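Local coordinates for uncharacterized protein conserved in bacteria (Cupriavidus necator, PDB 5DMH) that phosphorylates 3-oxo-tetronate with ATP to give 3-oxo-tetronate 4-phosphate and ADP, as a member of the four-carbon acid sugar kinase family, at residues S118-T123 with A185-V190; C147-F150 with T156-R159. One frame throughout, in Å; residues are numbered along the deposited sequence.

In the fold
Both contacts lie in the sugar-binding N-terminal domain, on the same side of the chain's centre, and their own centres are about 10 Å apart. Along the chain the loop 118-123 comes first, then both segments of contact 2, 147-150 and 156-159, and finally 185-190, so that contact 1 brackets contact 2. Their apolar side chains touch: L187 of helix 187-193 reaches P148 and I157, and P148 also touches F120. One continuous hydrophobic cluster therefore ties loops following strands 111-115 and 144-147 to strand 155-158 and helix 187-193. The bound ADP is separate from this cluster, about 12 Å from the side chain of S122 and about 14 Å from that of P148.

Contact 1 (S118-T123 with A185-V190); sequences STFDST and ASLVRV
In the sugar-binding N-terminal domain, the loop between strand 111-115 and helix 128-139 presses against the first turn of helix 187-193, with F120 packed against L187 and V190. The CD2 methyl of L187 comes at the F120 ring obliquely, an off-centre CH-pi contact 4.3 Å from the ring centroid and 29° from the ring normal. V190 approaches otherwise: its CG1 sits at the ring edge, near the ring plane, 3.9 Å from F120 CD2. This branch stands anti to the backbone N of V190 (chi1 170°), which carries it from the helix to the ring. Three positions apart, L187 and V190 project from the same side of the helix, and so both reach F120, one obliquely and the other at its edge. Y116 adds a ring roughly perpendicular to that of F120.

The loop has its own polar braces. S122 OG donates to F120 O at 2.9 Å, nearly in line with the carbonyl bond (161°), and is also hydrogen-bonded to Q194 NE2. T119 OG1 donates to D121 OD1 (2.7 Å), which accepts through its syn lone pair. On the helical side, S186 occupies the N-cap position and its carbonyl O accepts from V190 N. The interface is thus a buried, apolar one, while hydrogen bonds inside the loop probably steady the backbone that carries F120.

Contact 2 (C147-F150 with T156-R159); sequences CPAF and TIFR
The backbones of 147-150 and 156-159 come closest at A149 and T156, whose CA atoms are 5.0 Å apart, yet the two segments are joined by side-chain packing and not by hydrogen bonds. I157 carries most of the contact on its side. Its CG1 is turned beside its own backbone N (chi1 -55°), and the extended chain beyond (chi2 167°) delivers CD1 into the bend formed by C147, P148 and A149. There CD1 meets the proline ring from the side of CD and CG, and the two side chains run at about a right angle to each other. The approach to P148 CD is tight, at 3.5 Å for I157 CD1.

Here the chain leaves strand 144-147, which is parallel to its neighbour 251-254, and soon enters strand 155-158, the outer strand of a three-stranded antiparallel sheet; the contact thus closes a short connection between strands of two different sheets. A149 directs its methyl at the same isoleucine, with CB 3.9 Å from I157 CD1 and 4.1 Å from I157 CG1. C147 takes a more distant part, its SG lying 4.2 Å from I157 CD1. The strand is itself held by backbone hydrogen bonds from T156 to F163 and from I157 to A233. L162 also touches I157, and L239 and L242 of helix 236-245 pack on C147.

Contact 1 (S118-T123 with A185-V190)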
# COMPACT_ATOMS: atom_id res chain seq x y z
N SER A 118 -6.62 -1.22 2.38
CA SER A 118 -7.71 -1.05 3.33
C SER A 118 -9.08 -1.09 2.66
O SER A 118 -10.09 -1.20 3.35
CB SER A 118 -7.52 0.22 4.18
OG SER A 118 -7.43 1.39 3.39
N THR A 119 -9.11 -1.03 1.33
CA THR A 119 -10.36 -1.22 0.61
C THR A 119 -10.47 -2.61 -0.05
O THR A 119 -11.37 -2.86 -0.85
CB THR A 119 -10.67 -0.07 -0.40
OG1 THR A 119 -9.47 0.33 -1.08
CG2 THR A 119 -11.23 1.14 0.31
N PHE A 120 -9.54 -3.49 0.30
CA PHE A 120 -9.59 -4.92 0.03
C PHE A 120 -9.42 -5.21 -1.45
O PHE A 120 -9.88 -6.23 -1.92
CB PHE A 120 -10.87 -5.56 0.56
CG PHE A 120 -10.68 -6.96 1.12
CD1 PHE A 120 -9.85 -7.18 2.22
CD2 PHE A 120 -11.35 -8.04 0.58
CE1 PHE A 120 -9.69 -8.48 2.77
CE2 PHE A 120 -11.19 -9.31 1.12
CZ PHE A 120 -10.36 -9.52 2.21
N ASP A 121 -8.72 -4.31 -2.14
CA ASP A 121 -8.57 -4.32 -3.58
C ASP A 121 -8.15 -5.69 -4.11
O ASP A 121 -7.07 -6.19 -3.80
CB ASP A 121 -7.56 -3.25 -4.03
CG ASP A 121 -7.97 -1.85 -3.65
OD1 ASP A 121 -8.66 -1.70 -2.61
OD2 ASP A 121 -7.62 -0.88 -4.38
N SER A 122 -9.05 -6.30 -4.88
CA SER A 122 -8.86 -7.66 -5.37
C SER A 122 -9.99 -7.95 -6.36
O SER A 122 -10.92 -7.12 -6.53
CB SER A 122 -8.91 -8.68 -4.23
OG SER A 122 -10.13 -8.60 -3.50
N THR A 123 -9.93 -9.14 -6.93
CA THR A 123 -11.02 -9.70 -7.72
C THR A 123 -11.25 -11.14 -7.22
O THR A 123 -10.49 -11.64 -6.37
CB THR A 123 -10.69 -9.72 -9.25
OG1 THR A 123 -9.79 -10.80 -9.53
CG2 THR A 123 -10.10 -8.39 -9.74
N ALA A 185 -19.72 -5.27 -0.33
CA ALA A 185 -19.11 -4.80 0.91
C ALA A 185 -18.95 -5.91 1.92
O ALA A 185 -18.32 -5.72 2.96
CB ALA A 185 -19.92 -3.66 1.53
N SER A 186 -19.52 -7.07 1.63
CA SER A 186 -19.40 -8.22 2.53
C SER A 186 -18.05 -8.95 2.34
O SER A 186 -17.85 -9.75 1.42
CB SER A 186 -20.57 -9.18 2.33
OG SER A 186 -20.42 -10.31 3.17
N LEU A 187 -17.10 -8.63 3.20
CA LEU A 187 -15.74 -9.12 3.05
C LEU A 187 -15.66 -10.64 3.25
O LEU A 187 -14.77 -11.28 2.71
CB LEU A 187 -14.81 -8.44 4.04
CG LEU A 187 -14.64 -6.93 3.94
CD1 LEU A 187 -13.54 -6.43 4.89
CD2 LEU A 187 -14.33 -6.53 2.50
N VAL A 188 -16.58 -11.22 4.02
CA VAL A 188 -16.56 -12.67 4.21
C VAL A 188 -16.87 -13.35 2.88
O VAL A 188 -16.13 -14.24 2.43
CB VAL A 188 -17.54 -13.14 5.31
CG1 VAL A 188 -17.66 -14.65 5.31
CG2 VAL A 188 -17.09 -12.63 6.65
N ARG A 189 -17.89 -12.84 2.19
CA ARG A 189 -18.29 -13.36 0.88
C ARG A 189 -17.21 -13.08 -0.18
O ARG A 189 -16.84 -13.97 -0.94
CB ARG A 189 -19.63 -12.74 0.50
CG ARG A 189 -20.28 -13.21 -0.79
CD ARG A 189 -21.76 -12.81 -0.80
NE ARG A 189 -21.94 -11.36 -0.68
CZ ARG A 189 -23.06 -10.76 -0.27
NH1 ARG A 189 -24.13 -11.46 0.09
NH2 ARG A 189 -23.11 -9.43 -0.21
N VAL A 190 -16.69 -11.86 -0.19
CA VAL A 190 -15.65 -11.48 -1.15
C VAL A 190 -14.40 -12.36 -0.97
O VAL A 190 -13.88 -12.91 -1.93
CB VAL A 190 -15.28 -9.98 -0.99
CG1 VAL A 190 -14.03 -9.61 -1.80
CG2 VAL A 190 -16.46 -9.10 -1.40

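Contact 2 (C147-F150 with T156-R159)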
# COMPACT_ATOMS: atom_id res chain seq x y z
N CYS A 147 -7.97 -8.12 8.25
CA CYS A 147 -8.54 -6.90 8.79
C CYS A 147 -8.01 -5.67 8.09
O CYS A 147 -6.99 -5.09 8.51
CB CYS A 147 -8.21 -6.76 10.28
SG CYS A 147 -9.14 -5.40 11.06
N PRO A 148 -8.72 -5.23 7.05
CA PRO A 148 -8.32 -3.98 6.38
C PRO A 148 -8.75 -2.68 7.07
O PRO A 148 -8.56 -1.62 6.49
CB PRO A 148 -9.01 -4.10 5.03
CG PRO A 148 -10.27 -4.95 5.31
CD PRO A 148 -9.79 -5.95 6.33
N ALA A 149 -9.31 -2.74 8.28
CA ALA A 149 -9.80 -1.52 8.93
C ALA A 149 -8.69 -0.47 9.16
O ALA A 149 -7.52 -0.81 9.45
CB ALA A 149 -10.49 -1.86 10.23
N PHE A 150 -9.08 0.80 9.08
CA PHE A 150 -8.14 1.90 9.16
C PHE A 150 -8.93 3.16 9.55
O PHE A 150 -9.19 4.02 8.71
CB PHE A 150 -7.47 2.06 7.77
CG PHE A 150 -6.23 2.94 7.74
CD1 PHE A 150 -5.84 3.70 8.84
CD2 PHE A 150 -5.45 2.99 6.60
CE1 PHE A 150 -4.71 4.47 8.79
CE2 PHE A 150 -4.32 3.76 6.54
CZ PHE A 150 -3.94 4.51 7.64
N THR A 156 -13.91 1.25 8.54
CA THR A 156 -14.33 0.36 9.61
C THR A 156 -15.05 -0.89 9.09
O THR A 156 -15.55 -0.92 7.96
CB THR A 156 -15.22 1.09 10.68
OG1 THR A 156 -16.39 1.62 10.07
CG2 THR A 156 -14.44 2.19 11.35
N ILE A 157 -15.09 -1.93 9.93
CA ILE A 157 -15.66 -3.23 9.60
C ILE A 157 -16.62 -3.70 10.70
O ILE A 157 -16.25 -3.74 11.87
CB ILE A 157 -14.59 -4.34 9.39
CG1 ILE A 157 -13.55 -3.91 8.36
CG2 ILE A 157 -15.25 -5.61 8.91
CD1 ILE A 157 -12.34 -4.80 8.35
N PHE A 158 -17.85 -3.99 10.30
CA PHE A 158 -18.95 -4.39 11.20
C PHE A 158 -19.69 -5.56 10.57
O PHE A 158 -20.16 -5.48 9.45
CB PHE A 158 -19.92 -3.21 11.45
CG PHE A 158 -21.07 -3.55 12.38
CD1 PHE A 158 -20.90 -3.49 13.75
CD2 PHE A 158 -22.30 -3.94 11.88
CE1 PHE A 158 -21.95 -3.78 14.59
CE2 PHE A 158 -23.34 -4.24 12.73
CZ PHE A 158 -23.18 -4.14 14.08
N ARG A 159 -19.80 -6.66 11.32
CA ARG A 159 -20.39 -7.90 10.80
C ARG A 159 -19.81 -8.27 9.44
O ARG A 159 -20.49 -8.76 8.56
CB ARG A 159 -21.92 -7.83 10.78
CG ARG A 159 -22.50 -7.71 12.20
CD ARG A 159 -24.03 -7.70 12.24
NE ARG A 159 -24.47 -7.69 13.63
CZ ARG A 159 -24.68 -8.78 14.37
NH1 ARG A 159 -24.50 -9.99 13.87
NH2 ARG A 159 -25.04 -8.66 15.63